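Long-range contacts in SAM-dependent O-methyltransferase (Thermotoga maritima, PDB 1O54), which probably uses S-adenosyl-L-methionine to methylate N1 of adenosine 58 in tRNA, working as a homotetramer: residues Tyr97-Met107 with His260-Thr268; Leu20-Phe30 with Ile53-Pro63. All blocks are in the same frame, centred on the assembly; numbering follows the deposited sequence.

Interaction 1 (Tyr97-Met107 with His260-Thr268)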
# COMPACT_ATOMS: atom_id res chain seq x y z
N TYR A 97 1.03 16.20 -8.00
CA TYR A 97 -0.27 16.11 -7.35
C TYR A 97 -0.14 16.58 -5.91
O TYR A 97 0.93 16.43 -5.31
CB TYR A 97 -0.84 14.69 -7.41
CG TYR A 97 -1.34 14.37 -8.81
CD1 TYR A 97 -0.45 13.96 -9.79
CD2 TYR A 97 -2.69 14.50 -9.14
CE1 TYR A 97 -0.89 13.69 -11.09
CE2 TYR A 97 -3.13 14.23 -10.45
CZ TYR A 97 -2.23 13.82 -11.41
OH TYR A 97 -2.66 13.55 -12.70
N PRO A 98 -1.22 17.15 -5.37
CA PRO A 98 -1.27 17.59 -3.98
C PRO A 98 -0.79 16.63 -2.91
O PRO A 98 -0.14 17.06 -1.96
CB PRO A 98 -2.77 17.83 -3.76
CG PRO A 98 -3.22 18.34 -5.09
CD PRO A 98 -2.49 17.45 -6.09
N LYS A 99 -1.11 15.33 -3.03
CA LYS A 99 -0.60 14.35 -2.06
C LYS A 99 0.94 14.41 -2.00
O LYS A 99 1.54 14.19 -0.95
CB LYS A 99 -1.05 12.92 -2.40
CG LYS A 99 -0.39 12.27 -3.64
CD LYS A 99 -0.66 10.77 -3.66
CE LYS A 99 0.20 10.02 -4.60
NZ LYS A 99 1.54 9.74 -4.13
N ASP A 100 1.56 14.73 -3.12
CA ASP A 100 3.00 14.82 -3.14
C ASP A 100 3.46 16.25 -2.79
O ASP A 100 4.38 16.41 -2.04
CB ASP A 100 3.57 14.41 -4.50
CG ASP A 100 3.35 12.93 -4.83
OD1 ASP A 100 3.28 12.05 -3.90
OD2 ASP A 100 3.28 12.56 -6.03
N SER A 101 2.90 17.27 -3.45
CA SER A 101 3.38 18.63 -3.25
C SER A 101 3.36 19.10 -1.79
O SER A 101 4.31 19.72 -1.34
CB SER A 101 2.63 19.62 -4.17
OG SER A 101 1.27 19.60 -3.91
N SER A 102 2.31 18.77 -1.04
CA SER A 102 2.21 19.15 0.36
C SER A 102 3.37 18.55 1.18
O SER A 102 4.04 19.23 1.99
CB SER A 102 0.83 18.71 0.90
OG SER A 102 0.55 17.31 0.71
N PHE A 103 3.60 17.26 0.96
CA PHE A 103 4.65 16.54 1.63
C PHE A 103 6.03 17.11 1.26
O PHE A 103 6.89 17.34 2.14
CB PHE A 103 4.54 15.07 1.28
CG PHE A 103 5.63 14.21 1.87
CD1 PHE A 103 5.68 13.92 3.23
CD2 PHE A 103 6.59 13.66 1.04
CE1 PHE A 103 6.69 13.11 3.75
CE2 PHE A 103 7.56 12.84 1.54
CZ PHE A 103 7.61 12.56 2.90
N ILE A 104 6.23 17.34 -0.03
CA ILE A 104 7.52 17.86 -0.49
C ILE A 104 7.80 19.22 0.12
O ILE A 104 8.90 19.47 0.60
CB ILE A 104 7.53 17.95 -2.00
CG1 ILE A 104 7.56 16.53 -2.61
CG2 ILE A 104 8.68 18.80 -2.46
CD1 ILE A 104 7.22 16.52 -4.04
N ALA A 105 6.79 20.09 0.18
CA ALA A 105 6.99 21.43 0.75
C ALA A 105 7.35 21.35 2.26
O ALA A 105 8.20 22.10 2.75
CB ALA A 105 5.77 22.31 0.49
N MET A 106 6.76 20.41 3.00
CA MET A 106 7.09 20.26 4.38
C MET A 106 8.46 19.66 4.53
O MET A 106 9.21 20.08 5.40
CB MET A 106 6.05 19.44 5.13
CG MET A 106 6.21 19.60 6.66
SD MET A 106 4.90 18.80 7.56
CE MET A 106 5.41 19.12 9.31
N MET A 107 8.80 18.67 3.70
CA MET A 107 10.15 18.04 3.77
C MET A 107 11.27 19.06 3.47
O MET A 107 12.36 18.97 4.09
CB MET A 107 10.27 16.84 2.84
CG MET A 107 9.41 15.65 3.29
SD MET A 107 10.20 14.72 4.59
CE MET A 107 11.29 13.64 3.51
N HIS A 260 0.20 5.24 -8.61
CA HIS A 260 1.51 5.93 -8.72
C HIS A 260 1.45 7.36 -9.30
O HIS A 260 0.83 7.60 -10.32
CB HIS A 260 2.43 5.07 -9.59
CG HIS A 260 3.80 5.62 -9.79
ND1 HIS A 260 4.72 5.69 -8.77
CD2 HIS A 260 4.43 6.06 -10.91
CE1 HIS A 260 5.86 6.18 -9.24
NE2 HIS A 260 5.71 6.41 -10.54
N THR A 261 2.12 8.30 -8.65
CA THR A 261 2.36 9.62 -9.22
C THR A 261 3.86 9.79 -9.51
O THR A 261 4.27 9.90 -10.69
CB THR A 261 1.90 10.72 -8.26
OG1 THR A 261 2.37 10.47 -6.93
CG2 THR A 261 0.40 10.72 -8.15
N ALA A 262 4.67 9.71 -8.45
CA ALA A 262 6.09 10.00 -8.56
C ALA A 262 6.91 9.46 -7.38
O ALA A 262 6.44 9.42 -6.25
CB ALA A 262 6.30 11.53 -8.66
N TYR A 263 8.16 9.07 -7.66
CA TYR A 263 9.17 8.81 -6.63
C TYR A 263 9.71 10.17 -6.24
O TYR A 263 10.01 10.98 -7.11
CB TYR A 263 10.28 7.93 -7.16
CG TYR A 263 9.75 6.56 -7.58
CD1 TYR A 263 9.47 6.28 -8.90
CD2 TYR A 263 9.46 5.60 -6.62
CE1 TYR A 263 8.98 5.03 -9.27
CE2 TYR A 263 8.94 4.35 -6.99
CZ TYR A 263 8.72 4.08 -8.30
OH TYR A 263 8.23 2.85 -8.73
N MET A 264 9.79 10.44 -4.95
CA MET A 264 10.31 11.69 -4.44
C MET A 264 11.68 11.49 -3.83
O MET A 264 11.84 10.61 -2.97
CB MET A 264 9.38 12.21 -3.36
CG MET A 264 7.98 12.45 -3.89
SD MET A 264 6.75 12.87 -2.63
CE MET A 264 6.40 11.22 -1.90
N ILE A 265 12.64 12.30 -4.24
CA ILE A 265 14.01 12.18 -3.76
C ILE A 265 14.41 13.45 -3.06
O ILE A 265 14.19 14.52 -3.61
CB ILE A 265 14.98 11.91 -4.93
CG1 ILE A 265 14.55 10.67 -5.76
CG2 ILE A 265 16.39 11.73 -4.42
CD1 ILE A 265 15.29 10.53 -7.07
N PHE A 266 15.00 13.32 -1.87
CA PHE A 266 15.42 14.47 -1.07
C PHE A 266 16.88 14.35 -0.72
O PHE A 266 17.40 13.25 -0.58
CB PHE A 266 14.60 14.44 0.23
CG PHE A 266 13.11 14.51 0.01
CD1 PHE A 266 12.37 13.35 -0.13
CD2 PHE A 266 12.45 15.70 -0.08
CE1 PHE A 266 10.98 13.39 -0.36
CE2 PHE A 266 11.06 15.75 -0.29
CZ PHE A 266 10.35 14.59 -0.44
N ALA A 267 17.54 15.48 -0.52
CA ALA A 267 18.92 15.53 -0.08
C ALA A 267 19.18 16.90 0.56
O ALA A 267 18.45 17.86 0.33
CB ALA A 267 19.82 15.31 -1.25
N THR A 268 20.21 16.95 1.41
CA THR A 268 20.63 18.17 2.09
C THR A 268 22.03 18.52 1.66
O THR A 268 22.91 17.67 1.75
CB THR A 268 20.58 17.90 3.60
OG1 THR A 268 19.21 17.67 4.01
CG2 THR A 268 21.07 19.11 4.39
O HOH W 1 3.10 7.50 -6.04
O HOH W 2 4.54 9.37 -4.36
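Thr261 OG1 is held by two neighbouring residues of helix 98-107: it receives a hydrogen bond from Lys99 NZ (3.0 Å) and donates a very short one to Asp100 OD2 (2.5 Å). Lys99 and Thr261 reach toward each other tip to tip. The lysine chain bends at its end (chi4 79°), which turns NZ back to Asp100 OD1 in a salt bridge, met on the syn side but 31° out of the carboxylate plane. Each carboxylate oxygen therefore has its own partner, and Ser239 of strand 234-245 bonds the ammonium as well. With an alanine in place of Lys99, Asp100 would probably lose its lysine counter-charge and Thr261 OG1 its lysine donor, leaving the carboxylate less firmly fixed. Water 2 extends the network, donating to Asp100 OD1 and to Ala262 O, while water 1 accepts from Thr261 N.

Beyond this polar end the contact is apolar and rich in sulfur. Met264 SD lies 3.7 Å from Ile104 CG1 and also meets the edge of the Phe103 ring, a Met-aromatic contact with SD 3.8 Å from Phe103 CD2. Met107 folds back over one face of the Phe266 ring. With its chain bent at chi2 (-80°) and chi3, it sets CE over the centre of that face, a CH-pi contact, while its CB comes within 3.4 Å of Phe266 CE2. The Phe103 and Phe266 planes are nearly perpendicular, and Phe103 also meets the ring of Phe241 of the second subunit.

Helix 98-107 thus packs nearly parallel to strand 263-268, their axes 10.4 Å apart, in the Rossmann-like methyltransferase domain. The chemistry is divided lengthwise: a charged, directional clasp fixes the start of the helix, while close-fitting sulfur and aromatic groups join the strand-facing side of its later turns to the sheet.

Interaction 2 (Leu20-Phe30 with Ile53-Pro63)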
# COMPACT_ATOMS: atom_id res chain seq x y z
N LEU A 20 -19.06 37.05 -2.99
CA LEU A 20 -19.00 36.66 -4.40
C LEU A 20 -19.23 37.88 -5.28
O LEU A 20 -20.20 38.62 -5.09
CB LEU A 20 -20.04 35.60 -4.73
CG LEU A 20 -19.96 34.36 -3.84
CD1 LEU A 20 -21.17 33.52 -4.06
CD2 LEU A 20 -18.69 33.59 -4.11
N LYS A 21 -18.32 38.11 -6.21
CA LYS A 21 -18.48 39.20 -7.16
C LYS A 21 -18.05 38.80 -8.57
O LYS A 21 -17.43 37.75 -8.76
CB LYS A 21 -17.72 40.43 -6.68
CG LYS A 21 -16.27 40.26 -6.53
CD LYS A 21 -15.78 40.91 -5.24
CE LYS A 21 -14.32 40.53 -4.98
NZ LYS A 21 -14.13 39.14 -4.40
N PRO A 22 -18.46 39.59 -9.55
CA PRO A 22 -18.05 39.36 -10.92
C PRO A 22 -16.56 39.07 -11.04
O PRO A 22 -15.73 39.79 -10.48
CB PRO A 22 -18.46 40.66 -11.62
CG PRO A 22 -19.70 41.05 -10.89
CD PRO A 22 -19.41 40.73 -9.45
N GLY A 23 -16.27 37.97 -11.73
CA GLY A 23 -14.90 37.57 -11.99
C GLY A 23 -14.35 36.63 -10.95
O GLY A 23 -13.27 36.09 -11.14
N ASP A 24 -15.06 36.41 -9.85
CA ASP A 24 -14.60 35.45 -8.84
C ASP A 24 -14.77 34.02 -9.35
O ASP A 24 -15.65 33.74 -10.12
CB ASP A 24 -15.39 35.59 -7.53
CG ASP A 24 -14.95 36.77 -6.67
OD1 ASP A 24 -13.93 37.43 -6.98
OD2 ASP A 24 -15.59 37.10 -5.63
N ARG A 25 -13.91 33.12 -8.90
CA ARG A 25 -14.10 31.69 -9.16
C ARG A 25 -14.99 31.06 -8.08
O ARG A 25 -14.85 31.35 -6.90
CB ARG A 25 -12.74 31.00 -9.19
CG ARG A 25 -11.77 31.71 -10.13
CD ARG A 25 -10.74 30.81 -10.77
NE ARG A 25 -11.37 29.68 -11.48
CZ ARG A 25 -10.69 28.80 -12.20
NH1 ARG A 25 -9.37 28.92 -12.35
NH2 ARG A 25 -11.32 27.80 -12.79
N VAL A 26 -15.94 30.24 -8.50
CA VAL A 26 -16.78 29.51 -7.57
C VAL A 26 -16.76 28.05 -7.95
O VAL A 26 -16.53 27.70 -9.12
CB VAL A 26 -18.26 29.98 -7.60
CG1 VAL A 26 -18.37 31.36 -7.06
CG2 VAL A 26 -18.81 29.89 -8.98
N LEU A 27 -17.08 27.23 -6.98
CA LEU A 27 -17.21 25.82 -7.19
C LEU A 27 -18.64 25.45 -6.82
O LEU A 27 -19.06 25.67 -5.68
CB LEU A 27 -16.24 25.08 -6.29
CG LEU A 27 -16.34 23.57 -6.31
CD1 LEU A 27 -16.04 23.04 -7.67
CD2 LEU A 27 -15.36 23.02 -5.32
N LEU A 28 -19.39 24.91 -7.79
CA LEU A 28 -20.75 24.48 -7.54
C LEU A 28 -20.78 22.95 -7.37
O LEU A 28 -20.36 22.22 -8.28
CB LEU A 28 -21.67 24.90 -8.69
CG LEU A 28 -21.57 26.39 -9.04
CD1 LEU A 28 -22.43 26.75 -10.23
CD2 LEU A 28 -21.94 27.25 -7.82
N SER A 29 -21.27 22.48 -6.23
CA SER A 29 -21.15 21.07 -5.87
C SER A 29 -22.53 20.44 -5.71
O SER A 29 -23.35 20.94 -4.94
CB SER A 29 -20.34 20.97 -4.58
OG SER A 29 -20.16 19.62 -4.21
N PHE A 30 -22.79 19.33 -6.41
CA PHE A 30 -24.12 18.71 -6.45
C PHE A 30 -24.21 17.34 -5.73
O PHE A 30 -23.20 16.72 -5.46
CB PHE A 30 -24.57 18.64 -7.91
CG PHE A 30 -24.91 20.00 -8.46
CD1 PHE A 30 -23.92 20.80 -9.01
CD2 PHE A 30 -26.19 20.51 -8.36
CE1 PHE A 30 -24.21 22.08 -9.46
CE2 PHE A 30 -26.48 21.78 -8.80
CZ PHE A 30 -25.48 22.56 -9.35
N ILE A 53 -27.81 26.26 -14.76
CA ILE A 53 -27.52 27.07 -13.59
C ILE A 53 -27.40 28.53 -14.05
O ILE A 53 -26.58 28.86 -14.89
CB ILE A 53 -26.23 26.61 -12.89
CG1 ILE A 53 -26.31 25.11 -12.59
CG2 ILE A 53 -26.03 27.40 -11.62
CD1 ILE A 53 -24.98 24.43 -12.42
N ASP A 54 -28.24 29.38 -13.49
CA ASP A 54 -28.19 30.81 -13.75
C ASP A 54 -27.20 31.50 -12.80
O ASP A 54 -27.49 31.64 -11.61
CB ASP A 54 -29.60 31.38 -13.57
CG ASP A 54 -29.69 32.85 -13.88
OD1 ASP A 54 -28.66 33.45 -14.26
OD2 ASP A 54 -30.76 33.49 -13.80
N LEU A 55 -26.04 31.91 -13.30
CA LEU A 55 -25.00 32.47 -12.42
C LEU A 55 -25.41 33.81 -11.79
O LEU A 55 -24.92 34.15 -10.72
CB LEU A 55 -23.67 32.62 -13.16
CG LEU A 55 -23.06 31.31 -13.68
CD1 LEU A 55 -21.68 31.56 -14.30
CD2 LEU A 55 -22.95 30.27 -12.59
N ASN A 56 -26.31 34.56 -12.42
CA ASN A 56 -26.90 35.73 -11.76
C ASN A 56 -27.40 35.46 -10.34
O ASN A 56 -27.24 36.30 -9.45
CB ASN A 56 -28.04 36.32 -12.60
CG ASN A 56 -27.53 37.17 -13.74
OD1 ASN A 56 -26.39 37.62 -13.72
ND2 ASN A 56 -28.38 37.40 -14.74
N GLU A 57 -27.98 34.28 -10.14
CA GLU A 57 -28.46 33.86 -8.82
C GLU A 57 -27.34 33.77 -7.80
O GLU A 57 -27.55 34.04 -6.63
CB GLU A 57 -29.15 32.49 -8.89
CG GLU A 57 -30.38 32.43 -9.77
CD GLU A 57 -31.20 31.16 -9.55
OE1 GLU A 57 -31.43 30.80 -8.38
OE2 GLU A 57 -31.62 30.53 -10.55
N VAL A 58 -26.16 33.35 -8.25
CA VAL A 58 -25.04 33.20 -7.36
C VAL A 58 -24.66 34.53 -6.71
O VAL A 58 -24.29 34.54 -5.53
CB VAL A 58 -23.81 32.57 -8.08
CG1 VAL A 58 -22.66 32.48 -7.14
CG2 VAL A 58 -24.19 31.18 -8.60
N PHE A 59 -24.77 35.64 -7.44
CA PHE A 59 -24.45 36.95 -6.86
C PHE A 59 -25.39 37.34 -5.70
O PHE A 59 -25.05 38.22 -4.90
CB PHE A 59 -24.49 38.06 -7.90
CG PHE A 59 -23.50 37.88 -9.01
CD1 PHE A 59 -23.94 37.58 -10.28
CD2 PHE A 59 -22.15 38.01 -8.79
CE1 PHE A 59 -23.03 37.42 -11.34
CE2 PHE A 59 -21.23 37.84 -9.85
CZ PHE A 59 -21.69 37.55 -11.13
N GLU A 60 -26.55 36.69 -5.63
CA GLU A 60 -27.52 36.96 -4.54
C GLU A 60 -27.47 35.93 -3.43
O GLU A 60 -28.40 35.88 -2.60
CB GLU A 60 -28.92 36.95 -5.11
CG GLU A 60 -29.08 37.72 -6.39
CD GLU A 60 -28.71 39.19 -6.24
OE1 GLU A 60 -28.08 39.59 -5.22
OE2 GLU A 60 -29.02 39.92 -7.14
N LYS A 61 -26.42 35.11 -3.46
CA LYS A 61 -26.23 34.04 -2.49
C LYS A 61 -24.84 34.24 -1.90
O LYS A 61 -24.28 35.34 -1.97
CB LYS A 61 -26.39 32.68 -3.17
CG LYS A 61 -27.71 32.47 -3.90
CD LYS A 61 -28.71 31.68 -3.10
CE LYS A 61 -29.85 31.13 -3.98
NZ LYS A 61 -30.51 29.97 -3.29
N GLY A 62 -24.24 33.19 -1.34
CA GLY A 62 -22.97 33.30 -0.64
C GLY A 62 -22.41 31.89 -0.48
O GLY A 62 -23.14 30.93 -0.76
N PRO A 63 -21.15 31.72 -0.08
CA PRO A 63 -20.62 30.39 0.09
C PRO A 63 -21.40 29.63 1.15
O PRO A 63 -21.75 30.19 2.21
CB PRO A 63 -19.16 30.64 0.52
CG PRO A 63 -18.89 32.00 0.12
CD PRO A 63 -20.12 32.75 0.21
O HOH W 3 -21.36 36.55 -1.38
O HOH W 4 -22.20 39.45 -3.87
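Leu20 is the main bump of this interface, its CD1 pushed into a hollow formed by Val58, Lys61 O and Gly62, which Pro63 borders more loosely at Leu20 CG. The methyl lies 3.6 Å from Val58 CG1, the two side chains crossing at about a right angle, and 3.9 Å from Gly62 CA. Val58 CG1, set anti to the backbone N (chi1 178°), also faces Val26 more loosely.

At one end the Phe59 ring lies against the turn that starts at Lys21. Its CE2 comes within 3.4 Å of Pro22 CD, while the carbonyl carbon of Lys21 lies in the ring plane at the edge. Toward the other end, Leu28 and Ile53 meet tip to tip, Leu28 CD1 standing 3.9 Å from Ile53 CG2 and, more loosely, meeting Leu55 CD2. The other branch of Ile53 extends to the Phe30 ring, with CD1 3.6 Å from Phe30 CZ.

No direct hydrogen bond joins the segments; waters 3 and 4 bridge Leu20 N to Lys61 O and Leu20 O to Phe59 O. The apolar layer joins strand 25-30 and the chain leading into it to the end of strand 51-54, the weakly bonded helix at about 55-58 and the turn after it. Strand 25-30 runs antiparallel between strands 35-39 and 74-78, and Ile77 and Leu46 pack against Leu28 from strands 74-78 and 45-48.

In the fold
Interaction 2 comes first along the chain and closes before interaction 1 opens. Their centres are 34 Å apart, on opposite sides of the chain's centre, and their nearest atoms remain about 13 Å apart. They share no sheet: interaction 2 packs helix 55-58 near the four-stranded antiparallel sheet of the N-terminal part, whereas interaction 1 brings helix 98-107 onto the large mixed sheet of the methyltransferase fold. Only interaction 1 approaches the predicted S-adenosyl-L-methionine site, with the side chain of Ala262 about 7 Å from that of Asp188. Both touch the second subunit, so two separately packed regions of one chain meet the same neighbouring subunit of the tetramer.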